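Side-chain contacts in pectinesterase inhibitor (Actinidia chinensis, PDB 1XG2), which inhibits pectin methylesterase by binding to it as a four-helix bundle and may take part in regulating fruit ripening: residues K12-S17 with K135-C140; E24-S29 with G38-D43; A47-T52 with E77-A82; I103-A108 with I142-S147; D110-C115 with Q131-L136. One frame throughout, in Å; residues are numbered along the deposited sequence. Where two conformers were deposited one is given.

Contact 1. Residues K12-S17 with K135-C140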
# COMPACT_ATOMS: atom_id res chain seq x y z
N LYS B 12 18.71 4.83 16.55
CA LYS B 12 17.30 4.58 16.20
C LYS B 12 17.12 3.84 14.87
O LYS B 12 16.00 3.48 14.53
CB LYS B 12 16.54 5.91 16.13
CG LYS B 12 16.24 6.54 17.48
CD LYS B 12 15.62 7.94 17.30
CE LYS B 12 15.57 8.71 18.61
NZ LYS B 12 16.89 9.28 19.02
N THR B 13 18.19 3.66 14.10
CA THR B 13 18.08 2.94 12.84
C THR B 13 18.25 1.45 13.06
O THR B 13 18.77 1.01 14.08
CB THR B 13 19.16 3.39 11.79
OG1 THR B 13 20.48 3.03 12.23
CG2 THR B 13 19.21 4.90 11.63
N ARG B 14 17.86 0.67 12.06
CA ARG B 14 17.98 -0.77 12.16
C ARG B 14 19.40 -1.28 11.95
O ARG B 14 19.71 -2.42 12.31
CB ARG B 14 16.99 -1.45 11.20
CG ARG B 14 17.23 -1.16 9.77
CD ARG B 14 15.98 -1.28 8.91
NE ARG B 14 15.82 -2.63 8.37
CZ ARG B 14 14.74 -3.39 8.50
NH1 ARG B 14 13.70 -3.00 9.22
NH2 ARG B 14 14.71 -4.57 7.93
N ASN B 15 20.28 -0.45 11.39
CA ASN B 15 21.69 -0.79 11.26
C ASN B 15 22.55 0.41 11.68
O ASN B 15 23.01 1.18 10.83
CB ASN B 15 22.02 -1.22 9.82
CG ASN B 15 23.39 -1.82 9.68
OD1 ASN B 15 24.25 -1.64 10.56
ND2 ASN B 15 23.63 -2.54 8.58
N PRO B 16 22.73 0.60 12.98
CA PRO B 16 23.55 1.71 13.48
C PRO B 16 24.98 1.74 12.96
O PRO B 16 25.54 2.81 12.80
CB PRO B 16 23.53 1.50 15.01
CG PRO B 16 22.28 0.76 15.26
CD PRO B 16 22.13 -0.18 14.09
N SER B 17 25.59 0.58 12.72
CA SER B 17 26.96 0.56 12.21
C SER B 17 27.02 1.18 10.82
O SER B 17 27.92 1.96 10.53
CB SER B 17 27.50 -0.87 12.17
OG SER B 17 27.58 -1.37 13.49
N LYS B 135 20.49 -3.29 2.24
CA LYS B 135 21.23 -2.04 2.27
C LYS B 135 20.31 -0.84 1.99
O LYS B 135 20.39 0.17 2.66
CB LYS B 135 22.39 -2.06 1.29
CG LYS B 135 23.33 -0.90 1.46
CD LYS B 135 24.33 -0.83 0.33
CE LYS B 135 25.76 -0.55 0.82
NZ LYS B 135 26.48 0.31 -0.19
N LEU B 136 19.45 -0.95 0.99
CA LEU B 136 18.55 0.15 0.70
C LEU B 136 17.64 0.38 1.89
O LEU B 136 17.34 1.51 2.23
CB LEU B 136 17.70 -0.13 -0.53
CG LEU B 136 16.77 1.03 -0.90
CD1 LEU B 136 17.57 2.30 -1.10
CD2 LEU B 136 15.96 0.69 -2.16
N GLU B 137 17.19 -0.71 2.51
CA GLU B 137 16.32 -0.63 3.67
C GLU B 137 17.02 0.11 4.80
O GLU B 137 16.46 1.03 5.40
CB GLU B 137 15.87 -2.02 4.12
CG GLU B 137 14.82 -2.67 3.23
CD GLU B 137 14.45 -4.07 3.68
OE1 GLU B 137 15.13 -4.62 4.57
OE2 GLU B 137 13.48 -4.63 3.13
N ASP B 138 18.27 -0.27 5.07
CA ASP B 138 19.06 0.35 6.14
C ASP B 138 19.30 1.84 5.87
O ASP B 138 19.22 2.68 6.77
CB ASP B 138 20.40 -0.40 6.32
CG ASP B 138 20.22 -1.82 6.82
OD1 ASP B 138 21.17 -2.65 6.74
OD2 ASP B 138 19.15 -2.22 7.31
N LEU B 139 19.58 2.17 4.61
CA LEU B 139 19.86 3.54 4.23
C LEU B 139 18.62 4.40 4.29
O LEU B 139 18.68 5.55 4.73
CB LEU B 139 20.46 3.60 2.82
CG LEU B 139 21.86 2.99 2.75
CD1 LEU B 139 22.39 3.01 1.32
CD2 LEU B 139 22.79 3.69 3.72
N CYS B 140 17.50 3.85 3.84
CA CYS B 140 16.22 4.57 3.86
C CYS B 140 15.77 4.80 5.30
O CYS B 140 15.12 5.80 5.61
CB CYS B 140 15.16 3.81 3.08
SG CYS B 140 15.29 3.94 1.28
O HOH W 1 17.27 -4.12 6.52
O HOH W 2 20.25 1.74 9.27

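Contact 2. Residues E24-S29 with G38-D43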
# COMPACT_ATOMS: atom_id res chain seq x y z
N GLU B 24 29.63 9.39 8.65
CA GLU B 24 31.05 9.73 8.80
C GLU B 24 31.75 9.87 7.45
O GLU B 24 32.87 10.38 7.39
CB GLU B 24 31.78 8.69 9.66
CG GLU B 24 31.77 8.98 11.16
CD GLU B 24 32.59 7.96 11.95
OE1 GLU B 24 32.92 6.88 11.39
OE2 GLU B 24 32.91 8.24 13.13
N SER B 25 31.12 9.42 6.36
CA SER B 25 31.71 9.55 5.03
C SER B 25 31.58 10.99 4.48
O SER B 25 32.14 11.30 3.44
CB SER B 25 31.11 8.53 4.06
OG SER B 25 29.81 8.92 3.63
N ASP B 26 30.83 11.83 5.19
CA ASP B 26 30.71 13.26 4.88
C ASP B 26 31.88 14.05 5.50
O ASP B 26 31.94 14.18 6.71
CB ASP B 26 29.38 13.79 5.44
CG ASP B 26 29.08 15.23 5.03
OD1 ASP B 26 29.95 15.90 4.44
OD2 ASP B 26 27.98 15.77 5.25
N PRO B 27 32.79 14.58 4.69
CA PRO B 27 33.92 15.36 5.23
C PRO B 27 33.47 16.58 6.05
O PRO B 27 34.19 17.03 6.94
CB PRO B 27 34.68 15.82 3.98
CG PRO B 27 33.72 15.66 2.85
CD PRO B 27 32.82 14.53 3.22
N ARG B 28 32.30 16.95 5.83
CA ARG B 28 31.74 18.13 6.48
C ARG B 28 30.57 17.79 7.41
O ARG B 28 30.06 18.63 8.14
CB ARG B 28 31.28 19.10 5.39
CG ARG B 28 32.39 20.07 4.96
CD ARG B 28 32.24 20.50 3.50
N SER B 29 30.64 16.68 7.93
CA SER B 29 29.62 16.21 8.86
C SER B 29 29.31 17.20 10.01
O SER B 29 28.14 17.47 10.29
CB SER B 29 30.03 14.87 9.47
OG SER B 29 29.14 14.53 10.53
N GLY B 38 19.88 15.00 6.53
CA GLY B 38 18.78 14.46 5.74
C GLY B 38 19.06 14.42 4.24
O GLY B 38 18.89 13.38 3.61
N GLN B 39 19.49 15.54 3.68
CA GLN B 39 19.77 15.59 2.24
C GLN B 39 20.91 14.65 1.88
O GLN B 39 20.88 14.00 0.85
CB GLN B 39 20.11 17.02 1.79
CG GLN B 39 18.95 18.03 1.89
CD GLN B 39 17.81 17.81 0.88
OE1 GLN B 39 17.82 16.82 0.13
NE2 GLN B 39 16.84 18.70 0.86
N PHE B 40 21.90 14.56 2.76
CA PHE B 40 23.05 13.71 2.51
C PHE B 40 22.59 12.25 2.48
O PHE B 40 22.98 11.47 1.61
CB PHE B 40 24.11 13.91 3.60
CG PHE B 40 25.34 13.12 3.39
CD1 PHE B 40 26.31 13.55 2.49
CD2 PHE B 40 25.54 11.92 4.06
CE1 PHE B 40 27.47 12.80 2.28
CE2 PHE B 40 26.69 11.16 3.84
CZ PHE B 40 27.66 11.61 2.96
N SER B 41 21.74 11.93 3.45
CA SER B 41 21.27 10.56 3.62
C SER B 41 20.34 10.16 2.48
O SER B 41 20.36 9.05 1.98
CB SER B 41 20.53 10.48 4.95
OG SER B 41 21.62 10.45 6.03
N ILE B 42 19.53 11.08 1.94
CA ILE B 42 18.71 10.76 0.77
C ILE B 42 19.63 10.48 -0.42
O ILE B 42 19.41 9.53 -1.15
CB ILE B 42 17.70 11.89 0.43
CG1 ILE B 42 16.68 12.09 1.55
CG2 ILE B 42 16.94 11.58 -0.87
CD1 ILE B 42 15.94 13.43 1.47
N ASP B 43 20.65 11.30 -0.60
CA ASP B 43 21.59 11.14 -1.71
C ASP B 43 22.24 9.76 -1.68
O ASP B 43 22.34 9.11 -2.71
CB ASP B 43 22.69 12.21 -1.67
CG ASP B 43 22.20 13.59 -2.08
OD1 ASP B 43 21.02 13.76 -2.48
OD2 ASP B 43 22.96 14.57 -2.01

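Contact 3. Residues A47-T52 with E77-A82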
# COMPACT_ATOMS: atom_id res chain seq x y z
N ALA B 47 21.57 6.80 -4.51
CA ALA B 47 22.73 6.25 -5.22
C ALA B 47 22.80 4.72 -5.11
O ALA B 47 23.17 4.03 -6.07
CB ALA B 47 24.03 6.90 -4.70
N SER B 48 22.46 4.20 -3.93
CA SER B 48 22.41 2.76 -3.72
C SER B 48 21.31 2.13 -4.58
O SER B 48 21.54 1.13 -5.26
CB SER B 48 22.17 2.43 -2.25
OG SER B 48 22.17 1.03 -2.03
N ALA B 49 20.12 2.73 -4.55
CA ALA B 49 19.01 2.24 -5.37
C ALA B 49 19.40 2.23 -6.84
O ALA B 49 19.05 1.31 -7.57
CB ALA B 49 17.74 3.10 -5.15
N LYS B 50 20.13 3.25 -7.28
CA LYS B 50 20.50 3.37 -8.69
C LYS B 50 21.49 2.27 -9.08
O LYS B 50 21.35 1.64 -10.13
CB LYS B 50 21.08 4.75 -9.00
CG LYS B 50 20.02 5.84 -9.08
CD LYS B 50 20.63 7.18 -9.41
CE LYS B 50 19.58 8.21 -9.80
NZ LYS B 50 20.14 9.58 -9.70
N GLN B 51 22.46 2.01 -8.21
CA GLN B 51 23.41 0.93 -8.45
C GLN B 51 22.70 -0.43 -8.51
O GLN B 51 23.02 -1.27 -9.35
CB GLN B 51 24.50 0.91 -7.37
CG GLN B 51 25.41 -0.32 -7.48
CD GLN B 51 26.59 -0.30 -6.50
OE1 GLN B 51 27.56 0.45 -6.69
NE2 GLN B 51 26.51 -1.14 -5.46
N THR B 52 21.74 -0.63 -7.62
CA THR B 52 21.04 -1.90 -7.54
C THR B 52 20.15 -2.13 -8.75
O THR B 52 20.01 -3.25 -9.22
CB THR B 52 20.27 -2.01 -6.21
OG1 THR B 52 21.20 -2.01 -5.12
CG2 THR B 52 19.56 -3.34 -6.08
N GLU B 77 10.97 -2.86 -11.30
CA GLU B 77 9.89 -1.86 -11.23
C GLU B 77 9.86 -1.17 -9.86
O GLU B 77 9.69 0.05 -9.77
CB GLU B 77 8.54 -2.52 -11.53
CG GLU B 77 8.40 -2.91 -13.00
CD GLU B 77 7.17 -3.76 -13.31
OE1 GLU B 77 7.07 -4.25 -14.47
OE2 GLU B 77 6.31 -3.95 -12.43
N ASN B 78 10.06 -1.94 -8.81
CA ASN B 78 10.11 -1.42 -7.45
C ASN B 78 11.27 -0.49 -7.21
O ASN B 78 11.11 0.55 -6.57
CB ASN B 78 10.12 -2.56 -6.44
CG ASN B 78 8.73 -3.08 -6.15
OD1 ASN B 78 8.03 -2.56 -5.27
ND2 ASN B 78 8.33 -4.11 -6.86
N TYR B 79 12.44 -0.83 -7.75
CA TYR B 79 13.59 0.04 -7.59
C TYR B 79 13.40 1.34 -8.39
O TYR B 79 13.83 2.39 -7.95
CB TYR B 79 14.91 -0.67 -7.94
CG TYR B 79 15.50 -1.35 -6.73
CD1 TYR B 79 15.03 -2.59 -6.29
CD2 TYR B 79 16.49 -0.72 -5.98
CE1 TYR B 79 15.56 -3.20 -5.15
CE2 TYR B 79 17.04 -1.33 -4.85
CZ TYR B 79 16.57 -2.56 -4.44
OH TYR B 79 17.11 -3.15 -3.32
N ALA B 80 12.74 1.25 -9.54
CA ALA B 80 12.49 2.42 -10.35
C ALA B 80 11.60 3.39 -9.58
O ALA B 80 11.86 4.58 -9.54
CB ALA B 80 11.86 2.03 -11.70
N ASP B 81 10.57 2.85 -8.93
CA ASP B 81 9.68 3.65 -8.11
C ASP B 81 10.42 4.22 -6.89
O ASP B 81 10.24 5.39 -6.55
CB ASP B 81 8.47 2.82 -7.67
CG ASP B 81 7.50 2.53 -8.82
OD1 ASP B 81 7.59 3.21 -9.86
OD2 ASP B 81 6.63 1.62 -8.77
N ALA B 82 11.26 3.41 -6.25
CA ALA B 82 12.06 3.86 -5.11
C ALA B 82 12.96 5.03 -5.48
O ALA B 82 13.08 6.00 -4.71
CB ALA B 82 12.89 2.72 -4.55

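Contact 4. Residues I103-A108 with I142-S147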
# COMPACT_ATOMS: atom_id res chain seq x y z
N ILE B 103 6.63 9.54 4.24
CA ILE B 103 5.86 8.70 3.32
C ILE B 103 6.69 8.25 2.11
O ILE B 103 6.65 7.07 1.74
CB ILE B 103 4.60 9.47 2.86
CG1 ILE B 103 3.66 9.74 4.04
CG2 ILE B 103 3.88 8.70 1.73
CD1 ILE B 103 3.08 8.53 4.69
N TYR B 104 7.43 9.16 1.50
CA TYR B 104 8.19 8.82 0.30
C TYR B 104 9.41 7.97 0.64
O TYR B 104 9.72 7.04 -0.10
CB TYR B 104 8.58 10.05 -0.51
CG TYR B 104 7.43 10.57 -1.34
CD1 TYR B 104 6.27 11.05 -0.73
CD2 TYR B 104 7.46 10.55 -2.74
CE1 TYR B 104 5.21 11.53 -1.47
CE2 TYR B 104 6.37 11.05 -3.50
CZ TYR B 104 5.26 11.54 -2.84
OH TYR B 104 4.16 12.02 -3.52
N ALA B 105 10.08 8.24 1.76
CA ALA B 105 11.16 7.37 2.22
C ALA B 105 10.64 5.99 2.62
O ALA B 105 11.32 4.99 2.40
CB ALA B 105 11.96 8.01 3.37
N SER B 106 9.43 5.93 3.19
CA SER B 106 8.80 4.66 3.53
C SER B 106 8.51 3.85 2.27
O SER B 106 8.70 2.63 2.25
CB SER B 106 7.50 4.87 4.31
OG SER B 106 7.74 5.36 5.61
N ALA B 107 8.06 4.53 1.21
CA ALA B 107 7.76 3.86 -0.06
C ALA B 107 9.03 3.32 -0.70
O ALA B 107 9.04 2.20 -1.24
CB ALA B 107 7.04 4.82 -1.04
N ALA B 108 10.11 4.09 -0.63
CA ALA B 108 11.40 3.68 -1.18
C ALA B 108 11.91 2.43 -0.46
O ALA B 108 12.28 1.46 -1.09
CB ALA B 108 12.42 4.80 -1.05
N ILE B 142 17.73 5.56 7.76
CA ILE B 142 18.40 6.77 8.22
C ILE B 142 17.52 7.98 7.87
O ILE B 142 17.31 8.87 8.68
CB ILE B 142 19.82 6.94 7.61
CG1 ILE B 142 20.72 5.75 7.94
CG2 ILE B 142 20.49 8.17 8.19
CD1 ILE B 142 21.97 5.69 7.09
N VAL B 143 17.00 7.99 6.65
CA VAL B 143 16.16 9.08 6.20
C VAL B 143 14.89 9.14 7.03
O VAL B 143 14.47 10.21 7.43
CB VAL B 143 15.78 8.94 4.72
CG1 VAL B 143 14.88 10.09 4.29
CG2 VAL B 143 17.03 8.89 3.86
N LEU B 144 14.29 7.99 7.30
CA LEU B 144 13.06 7.95 8.10
C LEU B 144 13.29 8.50 9.50
O LEU B 144 12.49 9.27 10.02
CB LEU B 144 12.52 6.51 8.18
CG LEU B 144 11.98 5.94 6.87
CD1 LEU B 144 11.75 4.44 6.96
CD2 LEU B 144 10.66 6.63 6.50
N VAL B 145 14.42 8.14 10.12
CA VAL B 145 14.71 8.59 11.48
C VAL B 145 14.86 10.11 11.49
O VAL B 145 14.32 10.81 12.36
CB VAL B 145 15.95 7.89 12.05
CG1 VAL B 145 16.46 8.61 13.33
CG2 VAL B 145 15.64 6.45 12.35
N ILE B 146 15.56 10.64 10.51
CA ILE B 146 15.78 12.06 10.44
C ILE B 146 14.43 12.76 10.22
O ILE B 146 14.14 13.78 10.86
CB ILE B 146 16.82 12.39 9.35
CG1 ILE B 146 18.22 11.92 9.78
CG2 ILE B 146 16.88 13.87 9.06
CD1 ILE B 146 19.25 12.03 8.69
N SER B 147 13.58 12.19 9.36
CA SER B 147 12.25 12.79 9.11
C SER B 147 11.41 12.89 10.39
O SER B 147 10.58 13.80 10.52
CB SER B 147 11.47 12.03 8.01
OG SER B 147 10.89 10.83 8.51

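Contact 5. Residues D110-C115 with Q131-L136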
# COMPACT_ATOMS: atom_id res chain seq x y z
N ASP B 110 10.22 0.24 0.98
CA ASP B 110 9.36 -0.88 0.61
C ASP B 110 9.58 -1.40 -0.82
O ASP B 110 9.10 -2.47 -1.16
CB ASP B 110 7.89 -0.47 0.74
CG ASP B 110 7.42 -0.44 2.18
OD1 ASP B 110 8.13 -0.95 3.09
OD2 ASP B 110 6.32 0.06 2.49
N GLY B 111 10.24 -0.63 -1.67
CA GLY B 111 10.67 -1.15 -2.95
C GLY B 111 11.62 -2.33 -2.77
O GLY B 111 11.47 -3.37 -3.43
N ALA B 112 12.58 -2.18 -1.87
CA ALA B 112 13.54 -3.25 -1.58
C ALA B 112 12.83 -4.42 -0.90
O ALA B 112 13.10 -5.59 -1.20
CB ALA B 112 14.65 -2.72 -0.69
N GLY B 113 11.90 -4.12 -0.01
CA GLY B 113 11.15 -5.14 0.71
C GLY B 113 10.22 -5.92 -0.19
O GLY B 113 9.99 -7.12 0.03
N THR B 114 9.69 -5.26 -1.20
CA THR B 114 8.81 -5.92 -2.16
C THR B 114 9.62 -6.85 -3.06
O THR B 114 9.16 -7.92 -3.42
CB THR B 114 8.08 -4.87 -2.99
OG1 THR B 114 7.26 -4.05 -2.13
CG2 THR B 114 7.11 -5.53 -3.95
N CYS B 115 10.84 -6.43 -3.41
CA CYS B 115 11.76 -7.32 -4.11
C CYS B 115 11.97 -8.58 -3.26
O CYS B 115 11.79 -9.69 -3.75
CB CYS B 115 13.08 -6.62 -4.39
SG CYS B 115 14.25 -7.64 -5.32
N GLN B 131 21.52 -8.74 -0.34
CA GLN B 131 22.31 -7.76 0.40
C GLN B 131 21.99 -6.34 -0.02
O GLN B 131 21.93 -5.43 0.82
CB GLN B 131 23.81 -8.04 0.27
CG GLN B 131 24.26 -9.30 1.04
CD GLN B 131 24.07 -9.18 2.54
OE1 GLN B 131 24.61 -8.27 3.18
NE2 GLN B 131 23.29 -10.09 3.11
N ALA B 132 21.76 -6.14 -1.32
CA ALA B 132 21.46 -4.82 -1.87
C ALA B 132 20.09 -4.31 -1.37
O ALA B 132 19.96 -3.13 -1.09
CB ALA B 132 21.51 -4.85 -3.41
N ASP B 133 19.10 -5.21 -1.24
CA ASP B 133 17.79 -4.87 -0.66
C ASP B 133 17.94 -4.43 0.80
O ASP B 133 17.39 -3.40 1.21
CB ASP B 133 16.83 -6.08 -0.68
CG ASP B 133 16.38 -6.48 -2.10
OD1 ASP B 133 16.45 -5.66 -3.03
OD2 ASP B 133 15.91 -7.62 -2.34
N LEU B 134 18.69 -5.20 1.58
CA LEU B 134 18.86 -4.89 3.00
C LEU B 134 19.59 -3.58 3.17
O LEU B 134 19.32 -2.82 4.12
CB LEU B 134 19.61 -5.99 3.75
CG LEU B 134 18.92 -7.33 3.93
CD1 LEU B 134 19.79 -8.23 4.80
CD2 LEU B 134 17.53 -7.18 4.52
N LYS B 135 20.49 -3.29 2.24
CA LYS B 135 21.23 -2.04 2.27
C LYS B 135 20.31 -0.84 1.99
O LYS B 135 20.39 0.17 2.66
CB LYS B 135 22.39 -2.06 1.29
CG LYS B 135 23.33 -0.90 1.46
CD LYS B 135 24.33 -0.83 0.33
CE LYS B 135 25.76 -0.55 0.82
NZ LYS B 135 26.48 0.31 -0.19
N LEU B 136 19.45 -0.95 0.99
CA LEU B 136 18.55 0.15 0.70
C LEU B 136 17.64 0.38 1.89
O LEU B 136 17.34 1.51 2.23
CB LEU B 136 17.70 -0.13 -0.53
CG LEU B 136 16.77 1.03 -0.90
CD1 LEU B 136 17.57 2.30 -1.10
CD2 LEU B 136 15.96 0.69 -2.16

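Contact 1. Residues K12-S17 with K135-C140
Asp138 meets Arg14 and Asn15, which lie on the loop leading into helix 16-24. The site joins the N-terminal part of the chain to helix 127-149, a member of the four-helix bundle. Arg14, Glu137 and Asp138 form a salt-bridge network. The two oxygens of Asp138 have different partners. OD1 of Asp138 accepts from ND2 of Asn15 at 3.1 Å, and the N-H points almost straight at it (168°). The oxygen lies in the plane of the Asn15 amide, but the amide comes from above the carboxylate plane, and the two planes are 84° apart. The Asn15 side chain is also the N-cap of helix 16-24, since its OD1 accepts from the backbone N of Leu18. One amide thus holds the start of one helix and the flank of another.

OD2 of Asp138 turns to Arg14. It sits at the edge of the guanidinium, 3.5 Å from NE of Arg14, and packs against CG of Arg14. The Arg14 chain bends at chi3 (-91°), which turns the guanidinium aside from the line of its methylenes. NH2 of Arg14 then reaches OE1 of Glu137 at 3.4 Å, with guanidinium and carboxylate nearly perpendicular. Both bridges are long, and a water fills in between the three groups. Arg14 also packs on Thr187 of the pectinesterase chain, so the network borders the complex interface. A second water joins the backbones: it accepts from N of Asn15 at 3.0 Å and donates to O of Asp138 at 2.9 Å.

Contact 2. Residues E24-S29 with G38-D43
A type I beta turn from Asp26 to Ser29 follows helix 16-24 and brings CA of Asp26 within 8.0 Å of CA of Phe40 on helix 34-60. The side chains bridge this gap. Phe40 is the centre of the contact. Its CG is anti to the backbone N (chi1 -177°), and the ring stands out from the helix toward the turn.

Asp26 lies over one face of that ring. Its CB is 3.9 Å from the centroid of the Phe40 ring and 20° off the ring normal, a CH-pi contact. CB sits nearer the CZ and CE1 side of the ring. The carboxylate continues across the same face toward CD1, with its plane only 14° from that of the ring, so the two flat groups are stacked. Ser25 comes in at the edge instead. Its OG lies in the ring plane, 3.5 Å from CZ of Phe40. The hydrogen bond of that hydroxyl is to the backbone O of Ala22.

Both oxygens of Asp26 have polar partners apart from the ring. OD1 of Asp26 accepts from N of Arg28 at 2.9 Å, which makes an Asx turn inside the beta turn. The N-H meets this oxygen from above the carboxylate plane. OD2 forms a salt bridge with Lys32.

The contact therefore joins an apolar ring to two polar side chains whose hydrogen bonds lie elsewhere. Phe40 supplies dispersion and CH-pi contact, while the Asx turn and Lys32 probably fix the carboxylate in its stacked position and offset its charge beside the aromatic face.

Contact 3. Residues A47-T52 with E77-A82
Ala49 is the first residue of segment 47-52 to touch Tyr79, and the backbones are nearest here, with CA atoms 6.3 Å apart. Its contact is partly backbone. O of Ala49 lies 3.6 Å from CD2 of Tyr79, in an oblique position to the ring. CA of Ala49 is at the ring edge, in plane. The methyl adds a looser apolar contact, CB of Ala49 to CD2 of Tyr79 at 4.1 Å.

One turn later comes Thr52, which takes the ring face. Its CG2 is anti to the backbone N, which directs the methyl over the ring. CG2 of Thr52 is 3.8 Å from the centroid of the Tyr79 ring and 29° off the normal, a CH-pi contact. It lies toward the CE2 and CZ side, with CG2 of Thr52 at 3.5 Å from CE2 of Tyr79. The Thr52 methyl also comes near the tyrosine hydroxyl. That hydroxyl has its polar partner on a third helix: Tyr79 OH is hydrogen-bonded to Asp133 of helix 127-149. The bond anchors the far end of a ring met over one face by Thr52 and at its edge by Ala49.

Helices 34-60 and 66-95 thus meet through a small residue and a methyl packed on a buried aromatic ring. This is core packing of the four-helix bundle of the PMEI family.

Contact 4. Residues I103-A108 with I142-S147
Leu144 reaches Ala105 and Ser106 across two antiparallel helices of the four-helix bundle. The axes of segments 103-108 and 142-147 come within 9.1 Å and run at 162° to each other. All four touching residues are buried.

The conformation of Leu144 brings one branch across. Its CG is anti to the carbonyl carbon and beside the backbone N (chi1 -69°). Chi2 is 167°. Together they carry the CD2 branch to the other helix, although the CB itself does not aim straight at it. CD2 of Leu144 packs at 3.7 Å on CB of Ala105. The same methyl also approaches the backbone N of Ser106.

Val143 approaches Ala105 as well. With CG1 anti to the backbone N, this branch meets CB of Ala105 at 3.7 Å. The alanine methyl is thus touched by one branch from each of two successive residues. Behind Val143, helix 34-60 is in contact through Ser41 and Ile42.

Ser106 keeps its hydroxyl on its own helix. OG is anti to the carbonyl carbon and hydrogen-bonds with O of Asn102, one turn back. Its contact with the leucine is van der Waals. Ser147 also bonds within its own helix, OG of Ser147 donating to O of Leu144, three residues back, at 2.7 Å. The contact lies close to the enzyme: Leu144 also packs on Gln191 of the pectinesterase chain, and Tyr104 OH is hydrogen-bonded to Asp118 of that chain. The closest approach between the two segments is that of OG of Ser106 to CD2 of Leu144, 3.3 Å.

Contact 5. Residues D110-C115 with Q131-L136
Asp133 lies against Ala112 and Cys115, and its atoms can be followed outward. CB of Asp133 rests 4.0 Å from CB of Ala112, where the backbones are very close, CA to CA 4.6 Å. CG of Asp133 comes next and sits 3.5 Å from the backbone O of Ala112. Its first torsion places CG anti to the carbonyl carbon (chi1 -69°), which carries the carboxylate along the facing helix to Cys115. There OD2 of Asp133 is 3.4 Å from SG of Cys115, and OD1 lies alongside the same sulfur and its CB. This is a van der Waals contact, because SG is bonded to Cys75 in a disulfide. OD1 is satisfied by Tyr79. OD2 is also near the carboxylate of Glu116. The nearness of a second acid to buried Asp133 would probably raise the proton affinity of one of them.

Ala112 fills the rest of the contact. Its methyl meets O of Asp133 at 3.4 Å and CD2 of Leu136 at 3.9 Å. The methyl therefore sits between a backbone oxygen and a leucine branch one turn further along.

Segments 110-115 and 131-136, on helices 98-118 and 127-149, run antiparallel at 153°, their axes 8.3 Å apart. Tyr79 of helix 66-95 touches both Ala112 and Leu136, and Ala49 of helix 34-60 touches Leu136. The Cys75-Cys115 disulfide ties helix 98-118 to helix 66-95, so all four helices of the bundle come together around this contact.

In the fold
Contacts 3, 4 and 5 lie in the four-helix bundle, and contacts 1 and 2 attach the N-terminal region to it. Contacts 3 and 5 are close, their centres about 9 Å apart, and are joined by a probable hydrogen bond from OH of Tyr79 to OD1 of Asp133 (2.6 Å). Contacts 4 and 5 use the same two helices, with centres about 14 Å apart. Contact 1 shares Lys135 and Leu136 with contact 5, their centres about 11 Å apart. Contact 2 is more distant, about 21 Å from contact 5 between centres, but its segment 38-43 packs on segment 142-147 of contact 4. Pectinesterase reaches contacts 1, 3, 4 and 5; it does not touch contact 2.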